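PDB 1U60: glutaminase 1 from Escherichia coli, which catalyses the hydrolysis of L-glutamine to L-glutamate and ammonium, working as a homotetramer. Local coordinates for residues A[29-43]-A[54-66]. Numbering follows the deposited sequence.
Sequences YIPFLANVPGQLAAV and SAGDSDYRFALES. With EDO (1,2-ethanediol), chain J; EDO (1,2-ethanediol), chain I.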
loop_
_atom_site.group_PDB
_atom_site.type_symbol
_atom_site.label_atom_id
_atom_site.label_comp_id
_atom_site.label_asym_id
_atom_site.label_seq_id
_atom_site.Cartn_x
_atom_site.Cartn_y
_atom_site.Cartn_z
ATOM N N TYR A 29 -19.152 16.921 14.264
ATOM C CA TYR A 29 -20.281 17.119 13.378
ATOM C C TYR A 29 -21.582 16.598 13.977
ATOM O O TYR A 29 -22.642 16.949 13.488
ATOM C CB TYR A 29 -20.024 16.539 11.994
ATOM C CG TYR A 29 -19.796 15.055 12.013
ATOM C CD1 TYR A 29 -18.521 14.523 12.160
ATOM C CD2 TYR A 29 -20.850 14.201 11.889
ATOM C CE1 TYR A 29 -18.329 13.153 12.180
ATOM C CE2 TYR A 29 -20.661 12.834 11.917
ATOM C CZ TYR A 29 -19.417 12.332 12.077
ATOM O OH TYR A 29 -19.266 10.962 12.089
ATOM N N ILE A 30 -21.478 15.756 15.015
ATOM C CA ILE A 30 -22.624 15.372 15.850
ATOM C C ILE A 30 -22.202 15.570 17.302
ATOM O O ILE A 30 -21.034 15.422 17.627
ATOM C CB ILE A 30 -23.119 13.934 15.638
ATOM C CG1 ILE A 30 -21.981 12.898 15.718
ATOM C CG2 ILE A 30 -23.861 13.796 14.277
ATOM C CD1 ILE A 30 -22.503 11.476 15.901
ATOM N N PRO A 31 -23.129 15.955 18.164
ATOM C CA PRO A 31 -22.781 16.220 19.566
ATOM C C PRO A 31 -22.135 15.066 20.320
ATOM O O PRO A 31 -21.247 15.317 21.138
ATOM C CB PRO A 31 -24.139 16.590 20.192
ATOM C CG PRO A 31 -24.894 17.172 19.077
ATOM C CD PRO A 31 -24.527 16.339 17.871
ATOM N N PHE A 32 -22.567 13.833 20.080
ATOM C CA PHE A 32 -22.019 12.705 20.781
ATOM C C PHE A 32 -20.489 12.716 20.644
ATOM O O PHE A 32 -19.786 12.553 21.645
ATOM C CB PHE A 32 -22.577 11.380 20.237
ATOM C CG PHE A 32 -22.156 10.175 21.028
ATOM C CD1 PHE A 32 -22.904 9.728 22.089
ATOM C CD2 PHE A 32 -20.987 9.494 20.708
ATOM C CE1 PHE A 32 -22.527 8.589 22.810
ATOM C CE2 PHE A 32 -20.586 8.404 21.435
ATOM C CZ PHE A 32 -21.360 7.938 22.497
ATOM N N LEU A 33 -19.982 12.833 19.416
ATOM C CA LEU A 33 -18.530 12.832 19.192
ATOM C C LEU A 33 -17.868 14.067 19.813
ATOM O O LEU A 33 -16.768 13.992 20.355
ATOM C CB LEU A 33 -18.237 12.702 17.699
ATOM C CG LEU A 33 -18.638 11.372 17.084
ATOM C CD1 LEU A 33 -18.467 11.424 15.567
ATOM C CD2 LEU A 33 -17.789 10.218 17.676
ATOM N N ALA A 34 -18.514 15.232 19.676
ATOM C CA ALA A 34 -17.970 16.466 20.208
ATOM C C ALA A 34 -17.758 16.416 21.737
ATOM O O ALA A 34 -16.807 16.996 22.264
ATOM C CB ALA A 34 -18.916 17.637 19.872
ATOM N N ASN A 35 -18.610 15.647 22.401
ATOM C CA ASN A 35 -18.757 15.603 23.864
ATOM C C ASN A 35 -17.940 14.485 24.510
ATOM O O ASN A 35 -17.849 14.390 25.724
ATOM C CB ASN A 35 -20.239 15.419 24.220
ATOM C CG ASN A 35 -21.083 16.663 23.937
ATOM O OD1 ASN A 35 -20.555 17.766 23.770
ATOM N ND2 ASN A 35 -22.421 16.479 23.865
ATOM N N VAL A 36 -17.321 13.609 23.714
ATOM C CA VAL A 36 -16.487 12.555 24.314
ATOM C C VAL A 36 -15.319 13.237 25.015
ATOM O O VAL A 36 -14.628 14.015 24.378
ATOM C CB VAL A 36 -15.938 11.529 23.263
ATOM C CG1 VAL A 36 -15.087 10.446 23.954
ATOM C CG2 VAL A 36 -17.059 10.871 22.522
ATOM N N PRO A 37 -15.069 12.948 26.306
ATOM C CA PRO A 37 -13.974 13.632 26.998
ATOM C C PRO A 37 -12.657 13.438 26.260
ATOM O O PRO A 37 -12.259 12.304 26.007
ATOM C CB PRO A 37 -13.963 13.007 28.384
ATOM C CG PRO A 37 -15.455 12.545 28.593
ATOM C CD PRO A 37 -15.850 12.075 27.211
ATOM N N GLY A 38 -12.000 14.541 25.930
ATOM C CA GLY A 38 -10.850 14.538 25.033
ATOM C C GLY A 38 -9.570 13.938 25.578
ATOM O O GLY A 38 -8.723 13.538 24.780
ATOM N N GLN A 39 -9.465 13.807 26.912
ATOM C CA GLN A 39 -8.280 13.265 27.529
ATOM C C GLN A 39 -8.226 11.725 27.553
ATOM O O GLN A 39 -7.201 11.167 27.928
ATOM C CB GLN A 39 -8.092 13.817 28.957
ATOM C CG GLN A 39 -8.883 13.230 30.059
ATOM C CD GLN A 39 -10.360 13.515 29.979
ATOM O OE1 GLN A 39 -10.810 14.443 29.282
ATOM N NE2 GLN A 39 -11.141 12.700 30.709
ATOM N N LEU A 40 -9.343 11.073 27.255
ATOM C CA LEU A 40 -9.373 9.613 27.277
ATOM C C LEU A 40 -8.357 9.075 26.300
ATOM O O LEU A 40 -8.253 9.588 25.180
ATOM C CB LEU A 40 -10.740 9.110 26.914
ATOM C CG LEU A 40 -11.884 9.468 27.840
ATOM C CD1 LEU A 40 -13.254 9.142 27.216
ATOM C CD2 LEU A 40 -11.683 8.762 29.182
ATOM N N ALA A 41 -7.679 8.003 26.706
ATOM C CA ALA A 41 -6.630 7.420 25.898
ATOM C C ALA A 41 -6.329 5.995 26.338
ATOM O O ALA A 41 -6.266 5.726 27.552
ATOM C CB ALA A 41 -5.393 8.244 26.036
ATOM N N ALA A 42 -6.140 5.076 25.370
ATOM C CA ALA A 42 -5.916 3.665 25.635
ATOM C C ALA A 42 -5.118 3.052 24.524
ATOM O O ALA A 42 -5.138 3.547 23.378
ATOM C CB ALA A 42 -7.218 2.930 25.831
ATOM N N VAL A 43 -4.407 2.000 24.879
ATOM C CA VAL A 43 -3.713 1.183 23.908
ATOM C C VAL A 43 -3.756 -0.272 24.378
ATOM O O VAL A 43 -3.747 -0.583 25.590
ATOM C CB VAL A 43 -2.288 1.676 23.663
ATOM C CG1 VAL A 43 -1.506 1.779 24.976
ATOM C CG2 VAL A 43 -1.590 0.812 22.674
ATOM N N SER A 54 -3.140 -4.284 28.129
ATOM C CA SER A 54 -3.587 -2.920 27.843
ATOM C C SER A 54 -3.142 -1.908 28.862
ATOM O O SER A 54 -2.658 -2.264 29.927
ATOM C CB SER A 54 -5.103 -2.889 27.696
ATOM O OG SER A 54 -5.741 -2.860 28.971
ATOM N N ALA A 55 -3.305 -0.645 28.495
ATOM C CA ALA A 55 -3.009 0.501 29.339
ATOM C C ALA A 55 -3.989 1.590 29.021
ATOM O O ALA A 55 -4.491 1.695 27.889
ATOM C CB ALA A 55 -1.560 1.015 29.078
ATOM N N GLY A 56 -4.318 2.399 30.028
ATOM C CA GLY A 56 -5.255 3.477 29.862
ATOM C C GLY A 56 -6.690 3.056 29.956
ATOM O O GLY A 56 -7.035 2.010 30.550
ATOM N N ASP A 57 -7.534 3.857 29.315
ATOM C CA ASP A 57 -8.989 3.756 29.362
ATOM C C ASP A 57 -9.523 2.662 28.415
ATOM O O ASP A 57 -10.376 2.897 27.593
ATOM C CB ASP A 57 -9.603 5.103 28.962
ATOM C CG ASP A 57 -9.161 6.245 29.868
ATOM O OD1 ASP A 57 -9.657 6.281 31.023
ATOM O OD2 ASP A 57 -8.350 7.134 29.497
ATOM N N SER A 58 -8.990 1.471 28.543
ATOM C CA SER A 58 -9.152 0.439 27.545
ATOM C C SER A 58 -10.526 -0.262 27.518
ATOM O O SER A 58 -10.796 -1.029 26.590
ATOM C CB SER A 58 -8.026 -0.582 27.695
ATOM O OG SER A 58 -8.094 -1.242 28.951
ATOM N N ASP A 59 -11.356 -0.030 28.536
ATOM C CA ASP A 59 -12.754 -0.475 28.531
ATOM C C ASP A 59 -13.749 0.551 27.961
ATOM O O ASP A 59 -14.904 0.215 27.727
ATOM C CB ASP A 59 -13.179 -0.832 29.963
ATOM C CG ASP A 59 -14.489 -1.563 30.016
ATOM O OD1 ASP A 59 -14.522 -2.749 29.589
ATOM O OD2 ASP A 59 -15.529 -1.035 30.452
ATOM N N TYR A 60 -13.316 1.803 27.771
ATOM C CA TYR A 60 -14.197 2.879 27.355
ATOM C C TYR A 60 -14.664 2.649 25.921
ATOM O O TYR A 60 -13.815 2.556 25.026
ATOM C CB TYR A 60 -13.498 4.221 27.453
ATOM C CG TYR A 60 -14.457 5.363 27.275
ATOM C CD1 TYR A 60 -15.085 5.937 28.370
ATOM C CD2 TYR A 60 -14.743 5.864 25.997
ATOM C CE1 TYR A 60 -15.998 6.989 28.212
ATOM C CE2 TYR A 60 -15.635 6.931 25.821
ATOM C CZ TYR A 60 -16.259 7.485 26.929
ATOM O OH TYR A 60 -17.159 8.550 26.808
ATOM N N ARG A 61 -15.991 2.570 25.723
ATOM C CA ARG A 61 -16.549 2.215 24.407
ATOM C C ARG A 61 -16.839 3.490 23.603
ATOM O O ARG A 61 -17.595 4.372 24.047
ATOM C CB ARG A 61 -17.786 1.381 24.549
ATOM C CG ARG A 61 -17.578 -0.006 25.180
ATOM C CD ARG A 61 -18.930 -0.624 25.898
ATOM N NE ARG A 61 -18.594 -1.883 26.653
ATOM C CZ ARG A 61 -18.113 -2.910 25.953
ATOM N NH1 ARG A 61 -18.046 -2.724 24.665
ATOM N NH2 ARG A 61 -17.731 -4.080 26.469
ATOM N N PHE A 62 -16.195 3.575 22.424
ATOM C CA PHE A 62 -16.233 4.746 21.541
ATOM C C PHE A 62 -16.869 4.282 20.217
ATOM O O PHE A 62 -16.990 3.079 19.954
ATOM C CB PHE A 62 -14.817 5.337 21.270
ATOM C CG PHE A 62 -13.793 4.316 20.762
ATOM C CD1 PHE A 62 -13.017 3.576 21.665
ATOM C CD2 PHE A 62 -13.614 4.102 19.416
ATOM C CE1 PHE A 62 -12.120 2.643 21.239
ATOM C CE2 PHE A 62 -12.695 3.201 18.972
ATOM C CZ PHE A 62 -11.949 2.443 19.866
ATOM N N ALA A 63 -17.275 5.238 19.382
ATOM C CA ALA A 63 -17.974 4.907 18.113
ATOM C C ALA A 63 -17.008 4.321 17.113
ATOM O O ALA A 63 -15.925 4.844 16.920
ATOM C CB ALA A 63 -18.682 6.160 17.544
ATOM N N LEU A 64 -17.375 3.190 16.548
ATOM C CA LEU A 64 -16.592 2.443 15.578
ATOM C C LEU A 64 -16.318 3.280 14.329
ATOM O O LEU A 64 -15.234 3.288 13.826
ATOM C CB LEU A 64 -17.360 1.183 15.224
ATOM C CG LEU A 64 -16.681 0.158 14.298
ATOM C CD1 LEU A 64 -15.422 -0.418 14.905
ATOM C CD2 LEU A 64 -17.640 -0.960 14.023
ATOM N N GLU A 65 -17.361 3.945 13.850
ATOM C CA GLU A 65 -17.380 4.761 12.672
ATOM C C GLU A 65 -16.733 4.038 11.489
ATOM O O GLU A 65 -17.042 2.877 11.270
ATOM C CB GLU A 65 -16.767 6.126 13.015
ATOM C CG GLU A 65 -17.628 6.895 14.038
ATOM C CD GLU A 65 -18.896 7.468 13.419
ATOM O OE1 GLU A 65 -19.085 7.365 12.168
ATOM O OE2 GLU A 65 -19.682 8.060 14.171
ATOM N N SER A 66 -15.772 4.654 10.781
ATOM C CA SER A 66 -15.360 4.053 9.511
ATOM C C SER A 66 -14.506 2.799 9.733
ATOM O O SER A 66 -14.199 2.061 8.790
ATOM C CB SER A 66 -14.677 5.054 8.577
ATOM O OG SER A 66 -13.506 5.396 9.168
HETATM C C1 EDO J . -12.545 10.394 32.551
HETATM O O1 EDO J . -11.135 10.413 32.642
HETATM C C2 EDO J . -13.004 11.339 31.454
HETATM O O2 EDO J . -14.024 12.228 31.876
HETATM C C1 EDO I . -12.418 -5.401 28.715
HETATM O O1 EDO I . -12.323 -3.959 28.899
HETATM C C2 EDO I . -12.917 -5.776 27.320
HETATM O O2 EDO I . -14.317 -5.538 27.079
HETATM O O HOH W 1 -6.732 9.685 30.496
#
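Asp57 and Ala41 grip each other twice: Asp57 N donates to Ala41 O at 2.9 Å, and Ala41 N donates to Asp57 OD2 at 3.0 Å. Both N-H groups point almost straight at their acceptors, but the carboxylate oxygen is met on its anti side, 18° out of plane. With CG beside its own backbone N (chi1 -59°), Asp57 turns the carboxylate back to Ala41; a water donates to OD2 as well and links it to Gln39 O. Next to this pair, Leu40 divides its branches: CD2 lies 3.6 Å from Asp57 CG, while CD1 makes a CH-pi contact over the centre of the Tyr60 ring, 12° off the normal. Val36 CG1 reaches the same tyrosine, 4.0 Å from its CE2.

The bonding continues into the antiparallel hairpin of strands 42-47 and 52-56, the latter an edge strand of a five-stranded antiparallel sheet. Here Val43 N donates to Ala55 O at 3.0 Å and Ala55 N returns a bond to Val43 O at 2.9 Å, a hydrogen-bonded pair. Ala42 faces Gly56 as a non-hydrogen-bonded one, and Ala42 CB packs 3.5 Å from Asp57 C. Ala42 is also hydrogen-bonded through its backbone to Phe279 on strand 274-279, the neighbour of 42-47 on the inner side.

Toward the predicted substrate site, Leu33 CD1 sits 3.8 Å from Glu65 OE2. Tyr29 OH also nears that carboxylate, but its hydrogen bond goes to Glu161, a predicted substrate-binding residue. Ser66, also predicted to bind substrate, follows Glu65, and its OG is hydrogen-bonded to Tyr244 OH.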